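Local coordinates for protein 4'-phospho-dehydrooxetanocin synthase (Bacillus megaterium, PDB 5UL3) that catalyses the oxidative ring contraction of dAMP to an oxetane aldehyde in oxetanocin A biosynthesis, using S-adenosylmethionine, a [4Fe-4S] cluster and cobalamin, at residues A[109-112]-A[113-117]; A[168-171]-A[172-176]; A[198-201]-A[202-206]; A[719-722]-A[723-727]. One frame throughout, in Å; residues are numbered along the deposited sequence.

Contact 1: residues A[109-112]-A[113-117]; sequences EELY and EHLEL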
loop_
_atom_site.group_PDB
_atom_site.type_symbol
_atom_site.label_atom_id
_atom_site.label_comp_id
_atom_site.label_asym_id
_atom_site.label_seq_id
_atom_site.Cartn_x
_atom_site.Cartn_y
_atom_site.Cartn_z
ATOM N N GLU A 109 -39.030 17.012 17.938
ATOM C CA GLU A 109 -38.927 15.753 18.669
ATOM C C GLU A 109 -38.145 14.703 17.886
ATOM O O GLU A 109 -37.299 13.999 18.452
ATOM C CB GLU A 109 -40.323 15.231 19.012
ATOM C CG GLU A 109 -40.306 14.042 19.967
ATOM C CD GLU A 109 -41.637 13.315 20.033
ATOM O OE1 GLU A 109 -42.671 13.920 19.679
ATOM O OE2 GLU A 109 -41.643 12.130 20.434
ATOM N N GLU A 110 -38.411 14.578 16.583
ATOM C CA GLU A 110 -37.747 13.538 15.804
ATOM C C GLU A 110 -36.255 13.801 15.619
ATOM O O GLU A 110 -35.511 12.867 15.301
ATOM C CB GLU A 110 -38.419 13.382 14.439
ATOM C CG GLU A 110 -39.811 12.755 14.487
ATOM C CD GLU A 110 -40.457 12.656 13.110
ATOM O OE1 GLU A 110 -39.979 13.336 12.174
ATOM O OE2 GLU A 110 -41.441 11.899 12.962
ATOM N N LEU A 111 -35.801 15.045 15.798
ATOM C CA LEU A 111 -34.384 15.336 15.614
ATOM C C LEU A 111 -33.538 14.588 16.639
ATOM O O LEU A 111 -32.430 14.134 16.328
ATOM C CB LEU A 111 -34.134 16.840 15.709
ATOM C CG LEU A 111 -32.685 17.316 15.547
ATOM C CD1 LEU A 111 -32.055 16.784 14.262
ATOM C CD2 LEU A 111 -32.601 18.835 15.592
ATOM N N TYR A 112 -34.058 14.438 17.859
ATOM C CA TYR A 112 -33.317 13.706 18.884
ATOM C C TYR A 112 -32.987 12.295 18.418
ATOM O O TYR A 112 -31.864 11.819 18.628
ATOM C CB TYR A 112 -34.102 13.663 20.198
ATOM C CG TYR A 112 -33.247 13.289 21.398
ATOM C CD1 TYR A 112 -32.787 11.988 21.577
ATOM C CD2 TYR A 112 -32.897 14.239 22.349
ATOM C CE1 TYR A 112 -32.000 11.647 22.667
ATOM C CE2 TYR A 112 -32.115 13.904 23.449
ATOM C CZ TYR A 112 -31.669 12.609 23.600
ATOM O OH TYR A 112 -30.888 12.275 24.685
ATOM N N GLU A 113 -33.943 11.619 17.784
ATOM C CA GLU A 113 -33.704 10.267 17.302
ATOM C C GLU A 113 -32.567 10.242 16.290
ATOM O O GLU A 113 -31.743 9.321 16.300
ATOM C CB GLU A 113 -34.991 9.697 16.694
ATOM C CG GLU A 113 -36.181 9.712 17.662
ATOM C CD GLU A 113 -37.543 9.554 16.970
ATOM O OE1 GLU A 113 -37.621 8.875 15.919
ATOM O OE2 GLU A 113 -38.539 10.115 17.485
ATOM N N HIS A 114 -32.502 11.253 15.407
ATOM C CA HIS A 114 -31.404 11.313 14.448
ATOM C C HIS A 114 -30.064 11.473 15.153
ATOM O O HIS A 114 -29.037 11.040 14.624
ATOM C CB HIS A 114 -31.623 12.450 13.442
ATOM C CG HIS A 114 -32.730 12.187 12.458
ATOM N ND1 HIS A 114 -32.492 11.738 11.177
ATOM C CD2 HIS A 114 -34.075 12.297 12.574
ATOM C CE1 HIS A 114 -33.643 11.588 10.542
ATOM N NE2 HIS A 114 -34.617 11.916 11.370
ATOM N N LEU A 115 -30.053 12.066 16.352
ATOM C CA LEU A 115 -28.805 12.304 17.066
ATOM C C LEU A 115 -28.365 11.120 17.912
ATOM O O LEU A 115 -27.278 11.171 18.494
ATOM C CB LEU A 115 -28.922 13.537 17.962
ATOM C CG LEU A 115 -29.073 14.837 17.183
ATOM C CD1 LEU A 115 -29.283 15.997 18.157
ATOM C CD2 LEU A 115 -27.820 15.044 16.335
ATOM N N GLU A 116 -29.186 10.071 18.001
ATOM C CA GLU A 116 -28.813 8.843 18.696
ATOM C C GLU A 116 -28.042 7.953 17.722
ATOM O O GLU A 116 -28.548 6.971 17.181
ATOM C CB GLU A 116 -30.054 8.151 19.253
ATOM C CG GLU A 116 -30.757 8.983 20.327
ATOM C CD GLU A 116 -31.757 8.184 21.153
ATOM O OE1 GLU A 116 -31.913 8.492 22.358
ATOM O OE2 GLU A 116 -32.384 7.253 20.605
ATOM N N LEU A 117 -26.793 8.350 17.481
ATOM C CA LEU A 117 -25.966 7.657 16.499
ATOM C C LEU A 117 -25.555 6.279 17.019
ATOM O O LEU A 117 -25.196 6.133 18.197
ATOM C CB LEU A 117 -24.717 8.484 16.172
ATOM C CG LEU A 117 -24.936 9.876 15.575
ATOM C CD1 LEU A 117 -23.590 10.476 15.179
ATOM C CD2 LEU A 117 -25.841 9.787 14.368
HETATM O O HOH W 1 -37.581 11.235 20.181
#
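Leu-115 N donates to Tyr-112 O at 2.9 Å, a short but bent i to i+3 bond, 132° at the hydrogen, in which the N-H sits well above the carbonyl plane. The same N-H also makes a weak bond to Leu-111 O at 3.2 Å. One residue before Leu-111, Glu-110 O is shared by two weak donors, Glu-113 N and His-114 N, and the edge of the His-114 imidazole comes up to it as well: CD2 lies 3.1 Å from Glu-110 O, with the oxygen in the ring plane. A water joins the carboxylate of Glu-113 to the backbone, giving hydrogen bonds to Glu-113 OE2 (3.1 Å) and to Glu-109 O.

Short i to i+3 links beside weak i to i+4 ones are consistent with a helix tightening towards its end, and Glu-116, just past it, is the centre of an inverse gamma turn. Helix 109-115 follows strand 102-106, the last strand of the N-terminal antiparallel sheet, and packs against that sheet through Leu-115, which reaches Leu-51, Tyr-62, Ile-64 and Ile-70.

On the flank, in one of two modelled positions of the tyrosine and so less certain, the carboxylate of Glu-116 meets the Tyr-112 ring at its edge, OE1 standing 3.2 Å from Tyr-112 CE1. Tyr-112 CG is anti to the backbone N (chi1 -163°), which swings the ring across the Glu-116 chain at a slant, while its hydroxyl is hydrogen-bonded to Arg-49 NE. Leu-111 CG and Leu-115 CD1 touch more loosely at 4.5 Å, and His-114 meets Trp-88 edge-to-face.

Contact 2: residues A[168-171]-A[172-176]; sequences QIIK and NLLDS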
loop_
_atom_site.group_PDB
_atom_site.type_symbol
_atom_site.label_atom_id
_atom_site.label_comp_id
_atom_site.label_asym_id
_atom_site.label_seq_id
_atom_site.Cartn_x
_atom_site.Cartn_y
_atom_site.Cartn_z
ATOM N N GLN A 168 -6.551 -6.759 24.594
ATOM C CA GLN A 168 -6.887 -5.345 24.711
ATOM C C GLN A 168 -8.012 -4.965 23.752
ATOM O O GLN A 168 -8.849 -4.112 24.076
ATOM C CB GLN A 168 -5.647 -4.482 24.472
ATOM C CG GLN A 168 -4.609 -4.618 25.592
ATOM C CD GLN A 168 -3.326 -3.844 25.324
ATOM O OE1 GLN A 168 -2.820 -3.810 24.199
ATOM N NE2 GLN A 168 -2.787 -3.225 26.369
ATOM N N ILE A 169 -8.048 -5.575 22.567
ATOM C CA ILE A 169 -9.171 -5.332 21.656
ATOM C C ILE A 169 -10.482 -5.722 22.322
ATOM O O ILE A 169 -11.441 -4.943 22.344
ATOM C CB ILE A 169 -8.982 -6.101 20.343
ATOM C CG1 ILE A 169 -7.824 -5.497 19.540
ATOM C CG2 ILE A 169 -10.313 -6.122 19.558
ATOM C CD1 ILE A 169 -7.298 -6.426 18.460
ATOM N N ILE A 170 -10.534 -6.933 22.889
ATOM C CA ILE A 170 -11.778 -7.414 23.491
ATOM C C ILE A 170 -12.187 -6.519 24.653
ATOM O O ILE A 170 -13.363 -6.151 24.790
ATOM C CB ILE A 170 -11.631 -8.882 23.930
ATOM C CG1 ILE A 170 -11.302 -9.772 22.732
ATOM C CG2 ILE A 170 -12.893 -9.354 24.648
ATOM C CD1 ILE A 170 -12.380 -9.779 21.654
ATOM N N LYS A 171 -11.222 -6.155 25.507
ATOM C CA LYS A 171 -11.492 -5.221 26.595
ATOM C C LYS A 171 -12.078 -3.924 26.064
ATOM O O LYS A 171 -13.043 -3.386 26.629
ATOM C CB LYS A 171 -10.202 -4.916 27.367
ATOM C CG LYS A 171 -9.741 -5.971 28.365
ATOM C CD LYS A 171 -8.610 -5.389 29.229
ATOM C CE LYS A 171 -8.985 -3.988 29.740
ATOM N NZ LYS A 171 -7.930 -3.292 30.549
ATOM N N ASN A 172 -11.494 -3.402 24.983
ATOM C CA ASN A 172 -11.982 -2.171 24.371
ATOM C C ASN A 172 -13.422 -2.326 23.897
ATOM O O ASN A 172 -14.246 -1.427 24.093
ATOM C CB ASN A 172 -11.058 -1.787 23.209
ATOM C CG ASN A 172 -11.389 -0.432 22.600
ATOM O OD1 ASN A 172 -12.527 -0.162 22.222
ATOM N ND2 ASN A 172 -10.377 0.423 22.487
ATOM N N LEU A 173 -13.736 -3.456 23.262
ATOM C CA LEU A 173 -15.089 -3.682 22.760
ATOM C C LEU A 173 -16.100 -3.742 23.899
ATOM O O LEU A 173 -17.206 -3.202 23.790
ATOM C CB LEU A 173 -15.142 -4.974 21.949
ATOM C CG LEU A 173 -14.333 -4.992 20.640
ATOM C CD1 LEU A 173 -14.261 -6.396 20.046
ATOM C CD2 LEU A 173 -14.963 -4.011 19.624
ATOM N N LEU A 174 -15.756 -4.439 24.985
ATOM C CA LEU A 174 -16.692 -4.534 26.097
ATOM C C LEU A 174 -16.978 -3.165 26.688
ATOM O O LEU A 174 -18.113 -2.888 27.090
ATOM C CB LEU A 174 -16.144 -5.485 27.165
ATOM C CG LEU A 174 -15.942 -6.944 26.754
ATOM C CD1 LEU A 174 -15.517 -7.774 27.965
ATOM C CD2 LEU A 174 -17.192 -7.525 26.123
ATOM N N ASP A 175 -15.969 -2.288 26.712
ATOM C CA ASP A 175 -16.144 -0.953 27.269
ATOM C C ASP A 175 -16.991 -0.072 26.355
ATOM O O ASP A 175 -17.878 0.640 26.831
ATOM C CB ASP A 175 -14.776 -0.316 27.517
ATOM C CG ASP A 175 -14.878 1.114 28.052
ATOM O OD1 ASP A 175 -15.383 1.296 29.175
ATOM O OD2 ASP A 175 -14.442 2.050 27.353
ATOM N N SER A 176 -16.740 -0.111 25.044
ATOM C CA SER A 176 -17.428 0.794 24.122
ATOM C C SER A 176 -18.823 0.317 23.720
ATOM O O SER A 176 -19.651 1.147 23.320
ATOM C CB SER A 176 -16.587 1.004 22.858
ATOM O OG SER A 176 -16.476 -0.194 22.115
#
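Leu-173 turns its CG anti to the carbonyl carbon (chi1 -66°), back along the helix, and this sets CD1 against two isoleucines of the preceding turn. In Ile-169 the branch that answers is CG2, which stands anti to the backbone N and meets Leu-173 CD1 at 4.0 Å, the two side chains lying side by side and pointing the same way. Ile-170 uses the other branch: its CD1 reaches Leu-173 CD1 at 4.2 Å, the side chains crossing at a slant. Ile-170 CG2 is left for the next residue and approaches Leu-174 CG at 4.4 Å. The leucine CG atoms also rest on carbonyls one turn back, Leu-173 CG 3.4 Å from Ile-169 O and Leu-174 CG 3.3 Å from Ile-170 O.

Beneath these side chains runs regular alpha-helical bonding, i to i+4, from Asn-172 N to Gln-168 O through to Asp-175 N to Lys-171 O; the bond from Leu-174 N to Ile-170 O is 2.9 Å long, with 163° at the hydrogen. Towards the end of the helix Asn-172 O accepts from Ser-176 N at 3.0 Å; a further bond from Ser-176 OG belongs to one of two modelled serine positions and is less certain.

Helix 166-176 belongs to the Rossmann-type domain that houses cobalamin. Ile-169 and Leu-173 face the sheet, on Val-123 and Thr-121 of strand 119-124, while Ile-170 leans on helix 190-205; in one of its two modelled conformers, Asn-172 ND2 is hydrogen-bonded to Glu-156 OE2 of strand 154-159.

Contact 3: residues A[198-201]-A[202-206]; sequences DLIY and SHIEN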
loop_
_atom_site.group_PDB
_atom_site.type_symbol
_atom_site.label_atom_id
_atom_site.label_comp_id
_atom_site.label_asym_id
_atom_site.label_seq_id
_atom_site.Cartn_x
_atom_site.Cartn_y
_atom_site.Cartn_z
ATOM N N ASP A 198 -13.458 -15.514 17.223
ATOM C CA ASP A 198 -13.847 -16.486 18.246
ATOM C C ASP A 198 -14.229 -15.794 19.552
ATOM O O ASP A 198 -15.290 -16.062 20.122
ATOM C CB ASP A 198 -12.707 -17.481 18.490
ATOM C CG ASP A 198 -12.580 -18.532 17.394
ATOM O OD1 ASP A 198 -13.421 -18.606 16.462
ATOM O OD2 ASP A 198 -11.606 -19.302 17.468
ATOM N N LEU A 199 -13.382 -14.862 20.016
ATOM C CA LEU A 199 -13.626 -14.157 21.273
ATOM C C LEU A 199 -14.817 -13.209 21.178
ATOM O O LEU A 199 -15.566 -13.046 22.148
ATOM C CB LEU A 199 -12.378 -13.381 21.671
ATOM C CG LEU A 199 -11.286 -14.247 22.275
ATOM C CD1 LEU A 199 -9.969 -13.523 22.164
ATOM C CD2 LEU A 199 -11.644 -14.509 23.731
ATOM N N ILE A 200 -14.992 -12.551 20.029
ATOM C CA ILE A 200 -16.152 -11.682 19.849
ATOM C C ILE A 200 -17.438 -12.484 19.975
ATOM O O ILE A 200 -18.369 -12.084 20.682
ATOM C CB ILE A 200 -16.084 -10.966 18.486
ATOM C CG1 ILE A 200 -14.982 -9.909 18.505
ATOM C CG2 ILE A 200 -17.449 -10.347 18.153
ATOM C CD1 ILE A 200 -14.705 -9.312 17.113
ATOM N N TYR A 201 -17.521 -13.615 19.262
ATOM C CA TYR A 201 -18.757 -14.392 19.295
ATOM C C TYR A 201 -18.960 -15.068 20.649
ATOM O O TYR A 201 -20.102 -15.198 21.102
ATOM C CB TYR A 201 -18.780 -15.427 18.176
ATOM C CG TYR A 201 -19.111 -14.831 16.823
ATOM C CD1 TYR A 201 -20.394 -14.394 16.536
ATOM C CD2 TYR A 201 -18.138 -14.703 15.844
ATOM C CE1 TYR A 201 -20.705 -13.845 15.309
ATOM C CE2 TYR A 201 -18.439 -14.151 14.612
ATOM C CZ TYR A 201 -19.727 -13.720 14.355
ATOM O OH TYR A 201 -20.049 -13.166 13.130
ATOM N N SER A 202 -17.881 -15.495 21.316
ATOM C CA SER A 202 -18.082 -16.061 22.650
ATOM C C SER A 202 -18.624 -15.013 23.620
ATOM O O SER A 202 -19.423 -15.350 24.500
ATOM C CB SER A 202 -16.791 -16.702 23.184
ATOM O OG SER A 202 -15.733 -15.775 23.341
ATOM N N HIS A 203 -18.256 -13.738 23.449
ATOM C CA HIS A 203 -18.816 -12.702 24.309
ATOM C C HIS A 203 -20.218 -12.282 23.887
ATOM O O HIS A 203 -21.021 -11.881 24.738
ATOM C CB HIS A 203 -17.884 -11.494 24.353
ATOM C CG HIS A 203 -16.706 -11.693 25.255
ATOM N ND1 HIS A 203 -15.574 -12.379 24.866
ATOM C CD2 HIS A 203 -16.511 -11.341 26.547
ATOM C CE1 HIS A 203 -14.718 -12.415 25.873
ATOM N NE2 HIS A 203 -15.260 -11.787 26.903
ATOM N N ILE A 204 -20.539 -12.343 22.593
ATOM C CA ILE A 204 -21.935 -12.158 22.198
ATOM C C ILE A 204 -22.790 -13.239 22.838
ATOM O O ILE A 204 -23.856 -12.964 23.404
ATOM C CB ILE A 204 -22.077 -12.175 20.663
ATOM C CG1 ILE A 204 -21.495 -10.903 20.051
ATOM C CG2 ILE A 204 -23.542 -12.329 20.269
ATOM C CD1 ILE A 204 -21.516 -10.921 18.515
ATOM N N GLU A 205 -22.307 -14.481 22.779
ATOM C CA GLU A 205 -23.011 -15.619 23.357
ATOM C C GLU A 205 -23.207 -15.451 24.860
ATOM O O GLU A 205 -24.210 -15.911 25.417
ATOM C CB GLU A 205 -22.213 -16.890 23.057
ATOM C CG GLU A 205 -23.010 -18.178 23.083
ATOM C CD GLU A 205 -23.923 -18.334 21.884
ATOM O OE1 GLU A 205 -24.012 -17.395 21.060
ATOM O OE2 GLU A 205 -24.553 -19.408 21.765
ATOM N N ASN A 206 -22.260 -14.803 25.524
ATOM C CA ASN A 206 -22.329 -14.566 26.960
ATOM C C ASN A 206 -23.176 -13.357 27.328
ATOM O O ASN A 206 -23.358 -13.092 28.523
ATOM C CB ASN A 206 -20.921 -14.386 27.529
ATOM C CG ASN A 206 -20.882 -14.571 29.039
ATOM O OD1 ASN A 206 -21.560 -15.448 29.572
ATOM N ND2 ASN A 206 -20.123 -13.727 29.734
HETATM O O HOH W 2 -22.449 -16.352 19.011
#
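His-203 turns the edge of its imidazole to Leu-199 O, which lies in the ring plane, and ND1 donates to Leu-199 O at 2.8 Å with 159° at the hydrogen. The ring gets there by placing CG anti to its own carbonyl carbon (chi1 -78°), so that it folds back along the helix. Two more donors converge on the same oxygen: His-203 N at 3.1 Å and Ser-202 OG at 3.0 Å, the hydroxyl standing above the carbonyl plane. Three bonds thus grip Leu-199 O, and the one from ND1 fixes the rotation of the imidazole and indicates that this nitrogen carries a proton.

Helix 190-205 is the crossover helix of a beta-alpha-beta unit, linking strand 180-184 to strand 212-216 in the Rossmann-type cobalamin domain. Its sheet-facing side carries Ile-200 and Ile-204, which both rest on Ile-213. Their side chains run at a slant to each other, Ile-200 CG2 meeting Ile-204 CD1 at 4.1 Å. The same CD1 approaches the Tyr-201 ring obliquely, 4.2 Å from Tyr-201 CD1, ring and isoleucine lying side by side and pointing the same way. Farther out the Tyr-201 ring meets that of Tyr-231, their planes about 15° apart. On the outer side a water donates to Glu-205 OE1 at 2.8 Å and, weakly, to Tyr-201 O.

Contact 4: residues A[719-722]-A[723-727]; sequences HRLH and NTLKR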
loop_
_atom_site.group_PDB
_atom_site.type_symbol
_atom_site.label_atom_id
_atom_site.label_comp_id
_atom_site.label_asym_id
_atom_site.label_seq_id
_atom_site.Cartn_x
_atom_site.Cartn_y
_atom_site.Cartn_z
ATOM N N HIS A 719 25.484 -9.137 19.535
ATOM C CA HIS A 719 26.459 -9.802 18.666
ATOM C C HIS A 719 25.792 -10.539 17.507
ATOM O O HIS A 719 26.205 -11.635 17.131
ATOM C CB HIS A 719 27.343 -10.750 19.479
ATOM C CG HIS A 719 28.005 -10.076 20.631
ATOM N ND1 HIS A 719 29.238 -9.469 20.527
ATOM C CD2 HIS A 719 27.580 -9.856 21.898
ATOM C CE1 HIS A 719 29.559 -8.931 21.689
ATOM N NE2 HIS A 719 28.570 -9.152 22.537
ATOM N N ARG A 720 24.779 -9.910 16.914
ATOM C CA ARG A 720 24.015 -10.564 15.857
ATOM C C ARG A 720 24.858 -10.802 14.604
ATOM O O ARG A 720 24.752 -11.866 13.975
ATOM C CB ARG A 720 22.773 -9.735 15.525
ATOM C CG ARG A 720 21.840 -10.381 14.502
ATOM C CD ARG A 720 21.053 -11.532 15.106
ATOM N NE ARG A 720 20.165 -11.081 16.175
ATOM C CZ ARG A 720 18.914 -10.674 15.984
ATOM N NH1 ARG A 720 18.399 -10.658 14.761
ATOM N NH2 ARG A 720 18.177 -10.280 17.017
ATOM N N LEU A 721 25.694 -9.833 14.206
ATOM C CA LEU A 721 26.502 -10.055 13.011
ATOM C C LEU A 721 27.538 -11.149 13.251
ATOM O O LEU A 721 27.739 -12.016 12.394
ATOM C CB LEU A 721 27.179 -8.760 12.551
ATOM C CG LEU A 721 27.879 -8.860 11.188
ATOM C CD1 LEU A 721 26.919 -9.303 10.082
ATOM C CD2 LEU A 721 28.547 -7.539 10.775
ATOM N N HIS A 722 28.203 -11.131 14.404
ATOM C CA HIS A 722 29.111 -12.227 14.732
ATOM C C HIS A 722 28.387 -13.569 14.670
ATOM O O HIS A 722 28.870 -14.522 14.045
ATOM C CB HIS A 722 29.721 -12.024 16.118
ATOM C CG HIS A 722 30.560 -13.182 16.569
ATOM N ND1 HIS A 722 30.098 -14.142 17.447
ATOM C CD2 HIS A 722 31.821 -13.552 16.239
ATOM C CE1 HIS A 722 31.043 -15.042 17.650
ATOM N NE2 HIS A 722 32.098 -14.708 16.928
ATOM N N ASN A 723 27.212 -13.653 15.294
ATOM C CA ASN A 723 26.502 -14.931 15.365
ATOM C C ASN A 723 26.036 -15.393 13.988
ATOM O O ASN A 723 26.191 -16.569 13.641
ATOM C CB ASN A 723 25.307 -14.834 16.317
ATOM C CG ASN A 723 25.722 -14.665 17.774
ATOM O OD1 ASN A 723 26.844 -14.996 18.158
ATOM N ND2 ASN A 723 24.808 -14.152 18.591
ATOM N N THR A 724 25.439 -14.496 13.191
ATOM C CA THR A 724 24.969 -14.931 11.877
ATOM C C THR A 724 26.125 -15.244 10.930
ATOM O O THR A 724 26.016 -16.166 10.115
ATOM C CB THR A 724 24.018 -13.895 11.247
ATOM O OG1 THR A 724 24.678 -12.628 11.079
ATOM C CG2 THR A 724 22.763 -13.726 12.108
ATOM N N LEU A 725 27.242 -14.516 11.018
ATOM C CA LEU A 725 28.401 -14.873 10.201
ATOM C C LEU A 725 28.907 -16.270 10.555
ATOM O O LEU A 725 29.150 -17.100 9.668
ATOM C CB LEU A 725 29.521 -13.840 10.379
ATOM C CG LEU A 725 29.426 -12.482 9.670
ATOM C CD1 LEU A 725 30.577 -11.584 10.167
ATOM C CD2 LEU A 725 29.500 -12.670 8.173
ATOM N N LYS A 726 29.061 -16.549 11.852
ATOM C CA LYS A 726 29.567 -17.853 12.281
ATOM C C LYS A 726 28.686 -18.977 11.753
ATOM O O LYS A 726 29.186 -19.976 11.219
ATOM C CB LYS A 726 29.643 -17.908 13.810
ATOM C CG LYS A 726 30.207 -19.217 14.349
ATOM C CD LYS A 726 30.244 -19.189 15.869
ATOM C CE LYS A 726 31.046 -20.384 16.401
ATOM N NZ LYS A 726 31.155 -20.373 17.886
ATOM N N ARG A 727 27.368 -18.813 11.876
ATOM C CA ARG A 727 26.434 -19.799 11.349
ATOM C C ARG A 727 26.544 -19.917 9.834
ATOM O O ARG A 727 26.535 -21.030 9.292
ATOM C CB ARG A 727 25.011 -19.422 11.761
ATOM C CG ARG A 727 23.965 -20.477 11.460
ATOM C CD ARG A 727 22.614 -20.033 12.000
ATOM N NE ARG A 727 22.784 -19.405 13.306
ATOM C CZ ARG A 727 22.793 -20.064 14.460
ATOM N NH1 ARG A 727 22.971 -19.405 15.598
ATOM N NH2 ARG A 727 22.622 -21.382 14.477
#
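Thr-724 is the side chain to follow back towards Arg-720. Its CB lies 3.5 Å from Arg-720 O, and from there the two branches part. OG1 sits between the backbone N and the carbonyl carbon (chi1 60°), from where it donates to Arg-720 O at 3.0 Å. Thr-724 N bonds the same oxygen at 2.8 Å with 169° at the hydrogen, and the two donors come from opposite faces of the carbonyl plane, so Arg-720 O is held from both sides. The other branch, CG2, lies 3.3 Å from Arg-720 O and also touches the aliphatic part of the arginine, 4.1 Å from Arg-720 CD, where the Arg-720 chain bends at chi2 and chi3.

A second pairing lies one residue on: Leu-721 and Leu-725 slant across each other, Leu-721 CG meeting Leu-725 CD1 at 4.0 Å. On the outer flank His-722 ND1 makes a weak hydrogen bond to Asn-723 OD1 at 3.4 Å, ring and amide planes standing 63° apart.

His-719 holds the N-cap position, and its backbone O accepts from Asn-723 N at 2.9 Å. The first helical N-H groups are taken from farther back: Asp-715 receives Leu-721 N and His-722 N through its two carboxylate oxygens, and Ser-716 OG bonds Arg-720 N. Helix 720-730 packs in the C-terminal helix bundle against helices 588-617 and 683-709, Thr-724 touching Val-607 and Thr-610 of the first, Leu-721 touching Val-704 and Leu-708 of the second, and Leu-725 touching Leu-701.

How the contacts relate
Only contacts 2 and 3 touch. Their centres are 12 Å apart, and the two helices of the cobalamin domain mesh where Ile-170 CD1 meets Leu-199 CB at 3.6 Å and Leu-173 CD1 meets Ile-200 CG1 at 3.9 Å. Both lie near the cofactor without lining it: the side chains of Leu-173 and Ile-200 are about 11 and 10 Å from the bound cobalamin. Contact 1, in the N-terminal domain, comes within about 9 Å of contact 2, nearest atoms. Contact 4 belongs to the far end of the molecule, its centre 65 Å from that of contact 1 across the chain's centre, and both are remote from the cofactor sites.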